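Local coordinates for protein dimethyl-sulfide monooxygenase (Hyphomicrobium sulfonivorans, PDB 6AK1) that uses FMN, NADH and oxygen to oxidise dimethyl sulfide to methanethiol and formaldehyde, the first step in the breakdown of dimethyl sulfide, at residues Trp39-Met42 against Ala43-Leu46; Tyr411-Pro414 against Glu415-Arg419. All blocks are in the same frame, centred on the assembly; numbering follows the deposited sequence.

Interaction 1: Trp39-Met42 against Ala43-Leu46; sequences WTNM and AMEL
With CG of M44 set beside its own backbone N (chi1 -65°), the bend at the last torsion (chi3 -80°) turns the methyl CE toward N41, 3.7 Å from OD1 of that residue. The two side chains cross obliquely on the outer surface of the helix, and CG of M44 also rests 3.3 Å from the carbonyl O of T40, one turn earlier. M42 takes the other course: its CG is anti to the backbone N (chi1 178°), and with the bend at the next torsion this puts SD of M42 4.3 Å from CD2 of L46, a loose apolar contact on the buried side. Four successive i to i+4 bonds hold the turn, from A43 N to W39 O at 3.0 Å through to L46 N to M42 O at 2.9 Å. This is the middle of helix 36-48, which in the TIM barrel of the luciferase-like family follows strand 6-12 and leads to strand 53-57. W39 and L46 pack on strand 6-12, and the indole NE1 of W39 bonds to the carbonyl O of Y33 before the helix starts. On the flank facing helix 403-418, the carboxylate of E45 joins R48 in a salt bridge and takes a hydrogen bond with T406. CB of E45 sits 3.3 Å from O of N41, while its bent chain carries the acid away from that turn.

Interaction 2: Tyr411-Pro414 against Glu415-Arg419; sequences YIVP and ELRKR
R417 N bonds to V413 O at 2.8 Å, spanning P414, which has no N-H to give to the preceding turn and kinks the helix; K418 N to P414 O follows at 3.0 Å. The extended R417 chain runs back across V413, whose CG1 lies over one guanidinium face, offset toward the rim and 3.4 Å from NE of R417. On the buried side CG2 of I412 meets CD1 of L416 at 3.9 Å, and I412 also packs on V378 and L382 of the neighbouring helix 375-388. The setting is the C-terminal end of helix 403-418, which follows the barrel strand 393-397 in the TIM-barrel fold; K418 ends the helix and R419 is the first residue beyond it. CG of E415 is anti to the backbone N (chi1 179°) and the chain bends at the next torsion, which sends the acid onward to R419. There NE of R419 donates to OE2 of E415 at 2.8 Å, nearly straight (164°); OE2, close to the plane of the R419 guanidinium, offers its anti lone pair. NZ of K418 stands farther off from OE2 of E415, in a long salt bridge at 3.7 Å. NH1 of R419 reaches D380 and E383 of helix 375-388, so the network also ties two neighbouring helices together and probably shares the arginine's charge among three acids.

How the interactions relate
From the N terminus, the chain runs through strand 6-12 into helix 36-48, where interaction 1 spans a single stretch, then through most of the barrel before strand 393-397 leads to helix 403-418 and interaction 2. Each contact lies within one continuous stretch and closes no long loop; the two come in series, neither nesting nor crossing. The centres of interaction 1 and interaction 2 are about 20 Å apart. Nearest atoms of interactions 1 and 2 are about 7 Å apart, without touching. The helices nevertheless adjoin: E45 and L46 pack on V405, joining helix 36-48 to the start of helix 403-418. Interaction 2 then faces helix 375-388, so helix 403-418 lies against both.

Interaction 1: Trp39-Met42 against Ala43-Leu46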
loop_
_atom_site.group_PDB
_atom_site.type_symbol
_atom_site.label_atom_id
_atom_site.label_comp_id
_atom_site.label_asym_id
_atom_site.label_seq_id
_atom_site.Cartn_x
_atom_site.Cartn_y
_atom_site.Cartn_z
ATOM N N TRP A 39 -13.729 11.066 0.630
ATOM C CA TRP A 39 -12.435 10.813 1.253
ATOM C C TRP A 39 -12.336 11.428 2.645
ATOM O O TRP A 39 -11.799 10.792 3.560
ATOM C CB TRP A 39 -11.326 11.306 0.331
ATOM C CG TRP A 39 -11.340 10.514 -0.939
ATOM C CD1 TRP A 39 -11.869 10.894 -2.138
ATOM C CD2 TRP A 39 -10.848 9.175 -1.116
ATOM N NE1 TRP A 39 -11.718 9.876 -3.056
ATOM C CE2 TRP A 39 -11.087 8.816 -2.453
ATOM C CE3 TRP A 39 -10.234 8.238 -0.262
ATOM C CZ2 TRP A 39 -10.736 7.548 -2.968
ATOM C CZ3 TRP A 39 -9.868 6.988 -0.778
ATOM C CH2 TRP A 39 -10.121 6.658 -2.117
ATOM N N THR A 40 -12.846 12.650 2.840
ATOM C CA THR A 40 -12.761 13.240 4.177
ATOM C C THR A 40 -13.657 12.500 5.167
ATOM O O THR A 40 -13.268 12.300 6.325
ATOM C CB THR A 40 -13.091 14.744 4.146
ATOM O OG1 THR A 40 -14.405 14.965 3.613
ATOM C CG2 THR A 40 -12.087 15.472 3.290
ATOM N N ASN A 41 -14.852 12.078 4.735
ATOM C CA ASN A 41 -15.691 11.233 5.589
ATOM C C ASN A 41 -15.011 9.896 5.902
ATOM O O ASN A 41 -15.093 9.405 7.026
ATOM C CB ASN A 41 -17.043 10.966 4.926
ATOM C CG ASN A 41 -17.925 12.184 4.880
ATOM O OD1 ASN A 41 -17.762 13.123 5.665
ATOM N ND2 ASN A 41 -18.894 12.167 3.969
ATOM N N MET A 42 -14.360 9.285 4.910
ATOM C CA MET A 42 -13.642 8.031 5.145
ATOM C C MET A 42 -12.554 8.202 6.209
ATOM O O MET A 42 -12.470 7.408 7.159
ATOM C CB MET A 42 -13.051 7.512 3.823
ATOM C CG MET A 42 -12.218 6.213 3.935
ATOM S SD MET A 42 -13.162 4.846 4.692
ATOM C CE MET A 42 -14.564 4.820 3.587
ATOM N N ALA A 43 -11.727 9.256 6.081
ATOM C CA ALA A 43 -10.619 9.461 7.016
ATOM C C ALA A 43 -11.121 9.687 8.435
ATOM O O ALA A 43 -10.527 9.186 9.397
ATOM C CB ALA A 43 -9.742 10.647 6.570
ATOM N N MET A 44 -12.195 10.463 8.590
ATOM C CA MET A 44 -12.750 10.686 9.919
ATOM C C MET A 44 -13.333 9.404 10.495
ATOM O O MET A 44 -13.186 9.133 11.694
ATOM C CB MET A 44 -13.814 11.775 9.866
ATOM C CG MET A 44 -13.265 13.140 9.479
ATOM S SD MET A 44 -14.464 14.450 9.842
ATOM C CE MET A 44 -15.562 14.307 8.448
ATOM N N GLU A 45 -13.998 8.607 9.651
ATOM C CA GLU A 45 -14.592 7.359 10.101
ATOM C C GLU A 45 -13.523 6.356 10.537
ATOM O O GLU A 45 -13.744 5.597 11.488
ATOM C CB GLU A 45 -15.472 6.781 8.988
ATOM C CG GLU A 45 -16.020 5.392 9.265
ATOM C CD GLU A 45 -17.177 5.386 10.272
ATOM O OE1 GLU A 45 -17.363 6.396 10.977
ATOM O OE2 GLU A 45 -17.906 4.367 10.345
ATOM N N LEU A 46 -12.353 6.363 9.885
ATOM C CA LEU A 46 -11.243 5.528 10.338
ATOM C C LEU A 46 -10.757 5.913 11.731
ATOM O O LEU A 46 -10.326 5.039 12.486
ATOM C CB LEU A 46 -10.083 5.592 9.342
ATOM C CG LEU A 46 -10.301 4.946 7.961
ATOM C CD1 LEU A 46 -9.000 4.808 7.227
ATOM C CD2 LEU A 46 -10.940 3.591 8.093
#

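Interaction 2: Tyr411-Pro414 against Glu415-Arg419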
loop_
_atom_site.group_PDB
_atom_site.type_symbol
_atom_site.label_atom_id
_atom_site.label_comp_id
_atom_site.label_asym_id
_atom_site.label_seq_id
_atom_site.Cartn_x
_atom_site.Cartn_y
_atom_site.Cartn_z
ATOM N N TYR A 411 -19.077 -3.695 14.706
ATOM C CA TYR A 411 -19.313 -5.078 15.113
ATOM C C TYR A 411 -18.061 -5.809 15.584
ATOM O O TYR A 411 -18.165 -6.667 16.462
ATOM C CB TYR A 411 -19.903 -5.889 13.962
ATOM C CG TYR A 411 -21.301 -5.541 13.519
ATOM C CD1 TYR A 411 -22.402 -5.956 14.252
ATOM C CD2 TYR A 411 -21.520 -4.859 12.327
ATOM C CE1 TYR A 411 -23.676 -5.670 13.835
ATOM C CE2 TYR A 411 -22.796 -4.569 11.898
ATOM C CZ TYR A 411 -23.876 -4.986 12.662
ATOM O OH TYR A 411 -25.163 -4.723 12.251
ATOM N N ILE A 412 -16.898 -5.543 14.990
ATOM C CA ILE A 412 -15.679 -6.316 15.260
ATOM C C ILE A 412 -14.747 -5.607 16.247
ATOM O O ILE A 412 -14.259 -6.223 17.185
ATOM C CB ILE A 412 -14.937 -6.646 13.948
ATOM C CG1 ILE A 412 -15.855 -7.375 12.960
ATOM C CG2 ILE A 412 -13.684 -7.461 14.247
ATOM C CD1 ILE A 412 -16.676 -8.499 13.587
ATOM N N VAL A 413 -14.496 -4.297 16.026
ATOM C CA VAL A 413 -13.555 -3.589 16.920
ATOM C C VAL A 413 -13.908 -3.693 18.371
ATOM O O VAL A 413 -12.990 -3.872 19.193
ATOM C CB VAL A 413 -13.415 -2.106 16.433
ATOM C CG1 VAL A 413 -12.902 -1.220 17.563
ATOM C CG2 VAL A 413 -12.466 -2.023 15.248
ATOM N N PRO A 414 -15.182 -3.601 18.821
ATOM C CA PRO A 414 -15.458 -3.794 20.253
ATOM C C PRO A 414 -15.071 -5.175 20.746
ATOM O O PRO A 414 -14.596 -5.305 21.880
ATOM C CB PRO A 414 -16.975 -3.561 20.360
ATOM C CG PRO A 414 -17.315 -2.714 19.180
ATOM C CD PRO A 414 -16.426 -3.270 18.090
ATOM N N GLU A 415 -15.259 -6.214 19.921
ATOM C CA GLU A 415 -14.866 -7.563 20.319
ATOM C C GLU A 415 -13.354 -7.707 20.376
ATOM O O GLU A 415 -12.832 -8.356 21.286
ATOM C CB GLU A 415 -15.447 -8.601 19.365
ATOM C CG GLU A 415 -15.057 -10.043 19.714
ATOM C CD GLU A 415 -15.626 -10.512 21.058
ATOM O OE1 GLU A 415 -16.725 -10.056 21.439
ATOM O OE2 GLU A 415 -14.972 -11.332 21.732
ATOM N N LEU A 416 -12.631 -7.110 19.413
ATOM C CA LEU A 416 -11.167 -7.157 19.443
ATOM C C LEU A 416 -10.615 -6.368 20.628
ATOM O O LEU A 416 -9.599 -6.754 21.215
ATOM C CB LEU A 416 -10.572 -6.631 18.126
ATOM C CG LEU A 416 -10.748 -7.455 16.838
ATOM C CD1 LEU A 416 -10.153 -6.736 15.620
ATOM C CD2 LEU A 416 -10.144 -8.855 16.976
ATOM N N ARG A 417 -11.258 -5.252 20.983
ATOM C CA ARG A 417 -10.811 -4.482 22.143
ATOM C C ARG A 417 -11.010 -5.269 23.424
ATOM O O ARG A 417 -10.138 -5.275 24.299
ATOM C CB ARG A 417 -11.566 -3.153 22.241
ATOM C CG ARG A 417 -11.092 -2.125 21.250
ATOM C CD ARG A 417 -11.874 -0.825 21.339
ATOM N NE ARG A 417 -11.391 0.091 20.320
ATOM C CZ ARG A 417 -11.883 1.300 20.100
ATOM N NH1 ARG A 417 -12.890 1.759 20.834
ATOM N NH2 ARG A 417 -11.358 2.049 19.143
ATOM N N LYS A 418 -12.158 -5.934 23.554
ATOM C CA LYS A 418 -12.409 -6.750 24.734
ATOM C C LYS A 418 -11.407 -7.898 24.843
ATOM O O LYS A 418 -10.987 -8.246 25.951
ATOM C CB LYS A 418 -13.853 -7.257 24.702
ATOM C CG LYS A 418 -14.055 -8.667 25.248
ATOM C CD LYS A 418 -15.514 -8.909 25.671
ATOM C CE LYS A 418 -15.675 -10.278 26.311
ATOM N NZ LYS A 418 -15.085 -11.328 25.421
ATOM N N ARG A 419 -10.982 -8.469 23.719
ATOM C CA ARG A 419 -9.935 -9.490 23.727
ATOM C C ARG A 419 -8.528 -8.914 23.853
ATOM O O ARG A 419 -7.561 -9.684 23.798
ATOM C CB ARG A 419 -10.002 -10.342 22.454
ATOM C CG ARG A 419 -11.325 -11.038 22.248
ATOM C CD ARG A 419 -11.327 -11.872 20.983
ATOM N NE ARG A 419 -12.616 -12.525 20.796
ATOM C CZ ARG A 419 -12.811 -13.580 20.014
ATOM N NH1 ARG A 419 -11.788 -14.111 19.351
ATOM N NH2 ARG A 419 -14.028 -14.110 19.913
#